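Local structure of titin (Homo sapiens, 5JDD) at residues 204-212 and 225-234. The protein is a giant muscle protein rich in tandem immunoglobulin-like domains, thought to act as a molecular spring in the sarcomere's I-band. Residues are numbered along the deposited sequence; the frame is centred on the assembly and turned at random.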
loop_
_atom_site.group_PDB
_atom_site.type_symbol
_atom_site.label_atom_id
_atom_site.label_comp_id
_atom_site.label_asym_id
_atom_site.label_seq_id
_atom_site.Cartn_x
_atom_site.Cartn_y
_atom_site.Cartn_z
ATOM N N GLU A 204 12.788 -12.894 -16.424
ATOM C CA GLU A 204 12.956 -13.968 -15.461
ATOM C C GLU A 204 11.765 -13.984 -14.510
ATOM O O GLU A 204 11.171 -12.932 -14.241
ATOM C CB GLU A 204 14.246 -13.740 -14.674
ATOM C CG GLU A 204 14.646 -14.884 -13.780
ATOM C CD GLU A 204 16.118 -14.855 -13.434
ATOM O OE1 GLU A 204 16.546 -13.908 -12.739
ATOM O OE2 GLU A 204 16.842 -15.782 -13.862
ATOM N N GLY A 205 11.409 -15.170 -14.022
ATOM C CA GLY A 205 10.461 -15.286 -12.926
ATOM C C GLY A 205 9.009 -15.278 -13.350
ATOM O O GLY A 205 8.115 -15.082 -12.533
ATOM N N ILE A 206 8.757 -15.496 -14.632
ATOM C CA ILE A 206 7.380 -15.507 -15.094
ATOM C C ILE A 206 6.732 -16.871 -14.876
ATOM O O ILE A 206 7.424 -17.877 -14.696
ATOM C CB ILE A 206 7.280 -15.026 -16.552
ATOM C CG1 ILE A 206 8.250 -15.793 -17.445
ATOM C CG2 ILE A 206 7.643 -13.552 -16.619
ATOM C CD1 ILE A 206 7.692 -17.056 -18.035
ATOM N N SER A 207 5.407 -16.890 -14.845
ATOM C CA SER A 207 4.668 -18.137 -14.737
ATOM C C SER A 207 4.312 -18.640 -16.126
ATOM O O SER A 207 4.102 -17.852 -17.059
ATOM C CB SER A 207 3.402 -17.950 -13.905
ATOM O OG SER A 207 3.734 -17.640 -12.562
ATOM N N TYR A 208 4.236 -19.952 -16.268
ATOM C CA TYR A 208 3.990 -20.544 -17.571
ATOM C C TYR A 208 3.280 -21.881 -17.439
ATOM O O TYR A 208 3.181 -22.450 -16.349
ATOM C CB TYR A 208 5.322 -20.771 -18.298
ATOM C CG TYR A 208 6.172 -21.844 -17.640
ATOM C CD1 TYR A 208 6.055 -23.173 -18.025
ATOM C CD2 TYR A 208 7.072 -21.528 -16.619
ATOM C CE1 TYR A 208 6.807 -24.160 -17.421
ATOM C CE2 TYR A 208 7.839 -22.520 -16.012
ATOM C CZ TYR A 208 7.698 -23.831 -16.423
ATOM O OH TYR A 208 8.428 -24.859 -15.854
ATOM N N LYS A 209 2.820 -22.392 -18.576
ATOM C CA LYS A 209 2.365 -23.775 -18.663
ATOM C C LYS A 209 2.631 -24.304 -20.062
ATOM O O LYS A 209 2.906 -23.544 -21.001
ATOM C CB LYS A 209 0.880 -23.899 -18.327
ATOM C CG LYS A 209 -0.015 -23.207 -19.315
ATOM C CD LYS A 209 -1.439 -23.100 -18.781
ATOM C CE LYS A 209 -2.286 -22.256 -19.723
ATOM N NZ LYS A 209 -3.675 -22.069 -19.209
ATOM N N TRP A 210 2.569 -25.617 -20.194
ATOM C CA TRP A 210 2.700 -26.263 -21.489
ATOM C C TRP A 210 1.431 -27.020 -21.803
ATOM O O TRP A 210 0.818 -27.616 -20.903
ATOM C CB TRP A 210 3.856 -27.256 -21.467
ATOM C CG TRP A 210 5.225 -26.640 -21.334
ATOM C CD1 TRP A 210 5.845 -26.247 -20.174
ATOM C CD2 TRP A 210 6.156 -26.381 -22.393
ATOM N NE1 TRP A 210 7.101 -25.749 -20.457
ATOM C CE2 TRP A 210 7.317 -25.832 -21.809
ATOM C CE3 TRP A 210 6.122 -26.567 -23.782
ATOM C CZ2 TRP A 210 8.436 -25.454 -22.567
ATOM C CZ3 TRP A 210 7.241 -26.193 -24.537
ATOM C CH2 TRP A 210 8.380 -25.651 -23.923
ATOM N N LEU A 211 1.034 -26.995 -23.072
ATOM C CA LEU A 211 -0.146 -27.722 -23.522
ATOM C C LEU A 211 0.236 -28.753 -24.557
ATOM O O LEU A 211 1.147 -28.531 -25.374
ATOM C CB LEU A 211 -1.153 -26.765 -24.172
ATOM C CG LEU A 211 -1.451 -25.437 -23.465
ATOM C CD1 LEU A 211 -2.435 -24.597 -24.287
ATOM C CD2 LEU A 211 -1.997 -25.674 -22.061
ATOM N N LYS A 212 -0.486 -29.870 -24.539
ATOM C CA LYS A 212 -0.407 -30.898 -25.573
ATOM C C LYS A 212 -1.774 -30.933 -26.239
ATOM O O LYS A 212 -2.772 -31.255 -25.589
ATOM C CB LYS A 212 -0.072 -32.255 -24.952
ATOM C CG LYS A 212 -0.060 -33.416 -25.955
ATOM C CD LYS A 212 0.138 -34.732 -25.241
ATOM C CE LYS A 212 0.217 -35.890 -26.231
ATOM N NZ LYS A 212 0.376 -37.163 -25.455
ATOM N N MET A 225 9.369 -30.415 -16.924
ATOM C CA MET A 225 9.355 -29.020 -17.337
ATOM C C MET A 225 10.234 -28.198 -16.415
ATOM O O MET A 225 9.987 -28.129 -15.208
ATOM C CB MET A 225 7.927 -28.479 -17.328
ATOM C CG MET A 225 7.111 -29.000 -18.507
ATOM S SD MET A 225 5.310 -29.026 -18.330
ATOM C CE MET A 225 5.101 -30.368 -17.150
ATOM N N ARG A 226 11.263 -27.582 -16.983
ATOM C CA ARG A 226 12.272 -26.903 -16.175
ATOM C C ARG A 226 12.629 -25.523 -16.703
ATOM O O ARG A 226 12.427 -25.211 -17.875
ATOM C CB ARG A 226 13.550 -27.733 -16.126
ATOM C CG ARG A 226 13.405 -29.090 -15.473
ATOM C CD ARG A 226 14.766 -29.732 -15.265
ATOM N NE ARG A 226 14.656 -31.038 -14.619
ATOM C CZ ARG A 226 14.589 -31.230 -13.301
ATOM N NH1 ARG A 226 14.611 -30.200 -12.453
ATOM N NH2 ARG A 226 14.498 -32.466 -12.826
ATOM N N THR A 227 13.196 -24.707 -15.821
ATOM C CA THR A 227 13.625 -23.358 -16.159
ATOM C C THR A 227 15.131 -23.198 -15.923
ATOM O O THR A 227 15.648 -23.628 -14.893
ATOM C CB THR A 227 12.865 -22.348 -15.301
ATOM O OG1 THR A 227 11.462 -22.482 -15.547
ATOM C CG2 THR A 227 13.306 -20.919 -15.616
ATOM N N LYS A 228 15.825 -22.599 -16.889
ATOM C CA LYS A 228 17.248 -22.257 -16.751
ATOM C C LYS A 228 17.436 -20.859 -17.300
ATOM O O LYS A 228 17.343 -20.660 -18.510
ATOM C CB LYS A 228 18.127 -23.188 -17.578
ATOM C CG LYS A 228 18.165 -24.620 -17.132
ATOM C CD LYS A 228 19.084 -25.427 -18.045
ATOM C CE LYS A 228 20.457 -24.777 -18.165
ATOM N NZ LYS A 228 21.113 -24.634 -16.836
ATOM N N LYS A 229 17.741 -19.911 -16.424
ATOM C CA LYS A 229 17.777 -18.504 -16.811
ATOM C C LYS A 229 16.454 -18.112 -17.465
ATOM O O LYS A 229 15.390 -18.218 -16.855
ATOM C CB LYS A 229 18.953 -18.192 -17.754
ATOM C CG LYS A 229 20.343 -18.565 -17.227
ATOM C CD LYS A 229 20.462 -18.519 -15.695
ATOM C CE LYS A 229 20.625 -17.106 -15.134
ATOM N NZ LYS A 229 19.356 -16.324 -15.140
ATOM N N LEU A 230 16.529 -17.656 -18.708
ATOM C CA LEU A 230 15.336 -17.213 -19.411
ATOM C C LEU A 230 14.783 -18.285 -20.342
ATOM O O LEU A 230 13.898 -18.009 -21.153
ATOM C CB LEU A 230 15.656 -15.957 -20.213
ATOM C CG LEU A 230 16.179 -14.795 -19.382
ATOM C CD1 LEU A 230 16.693 -13.680 -20.280
ATOM C CD2 LEU A 230 15.070 -14.291 -18.498
ATOM N N THR A 231 15.295 -19.510 -20.229
ATOM C CA THR A 231 14.857 -20.596 -21.092
ATOM C C THR A 231 14.014 -21.618 -20.324
ATOM O O THR A 231 14.355 -22.005 -19.204
ATOM C CB THR A 231 16.059 -21.285 -21.766
ATOM O OG1 THR A 231 16.772 -20.316 -22.547
ATOM C CG2 THR A 231 15.606 -22.423 -22.668
ATOM N N HIS A 232 12.909 -22.033 -20.931
ATOM C CA HIS A 232 12.016 -23.014 -20.341
ATOM C C HIS A 232 11.967 -24.204 -21.278
ATOM O O HIS A 232 11.853 -24.044 -22.498
ATOM C CB HIS A 232 10.625 -22.411 -20.156
ATOM C CG HIS A 232 10.629 -21.166 -19.326
ATOM N ND1 HIS A 232 10.609 -21.197 -17.948
ATOM C CD2 HIS A 232 10.718 -19.859 -19.673
ATOM C CE1 HIS A 232 10.651 -19.959 -17.483
ATOM N NE2 HIS A 232 10.724 -19.129 -18.510
ATOM N N SER A 233 12.078 -25.396 -20.710
ATOM C CA SER A 233 12.161 -26.613 -21.513
ATOM C C SER A 233 11.081 -27.619 -21.146
ATOM O O SER A 233 10.607 -27.659 -20.010
ATOM C CB SER A 233 13.540 -27.265 -21.368
ATOM O OG SER A 233 13.793 -27.628 -20.025
ATOM N N LEU A 234 10.703 -28.432 -22.121
ATOM C CA LEU A 234 9.800 -29.553 -21.905
ATOM C C LEU A 234 10.522 -30.782 -22.437
ATOM O O LEU A 234 10.771 -30.900 -23.641
ATOM C CB LEU A 234 8.466 -29.344 -22.636
ATOM C CG LEU A 234 7.563 -30.578 -22.774
ATOM C CD1 LEU A 234 7.128 -31.093 -21.424
ATOM C CD2 LEU A 234 6.355 -30.249 -23.643
HETATM O O HOH W 1 15.203 -18.055 -14.365
HETATM O O HOH W 2 10.205 -24.474 -14.036
HETATM O O HOH W 3 9.348 -25.380 -18.765
#
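Met225 lays its thioether beside the indole of Trp210, SD 3.4 Å from CD1, in an oblique Met-aromatic contact; a flexible, polarisable chain suits this partly exposed margin of the sheet. Its CB meets the edge of the Tyr208 ring near the hydroxyl. Arg226 points outward, but its carbonyl O receives a hydrogen bond from water 3, which also donates to Ser233 O and accepts the indole N-H, with Trp210 NE1 2.8 Å from the water. Thr227 suits its place because one hydroxyl serves two partners: OG1 shares water 2 with Tyr208 OH and is hydrogen-bonded to His232 ND1 at 2.9 Å, a bond that restrains the imidazole. At the type II' turn from Lys228 to Thr231, Lys229 starts away from the other segment, but its long chain can fold back through bent torsions (chi3 -79°), bringing NZ 2.9 Å from Glu204 OE2 in a salt bridge whose hydrogen bond is weak. Water 1 links the same carboxylate oxygen to Lys229 O. Leu230 then sets CD2 against the Glu204 backbone. His232, flat enough to lie against Tyr208 yet polar enough to bond Thr227, turns inward with its ring inclined at 46° to the phenol, while Ile206 CD1 lies 3.7 Å from His232 NE2. Finally, Leu234 offers aliphatic C-H groups to an aromatic face: CB sits 3.6 Å from the centroid of the Trp210 six-membered ring, a CH-pi contact almost on the ring normal, and Leu234 CD2 touches Trp210 CE3 as well. Phe197 and, edge-to-face, Phe249 also pack on this tryptophan, placing it in the core between the two sheets of the immunoglobulin I-set sandwich. The chemistry therefore grades from an apolar centre around Trp210 to a charged pair at the turn, and water 3 satisfies the indole N-H by joining it to two backbone carbonyls of the opposing segment.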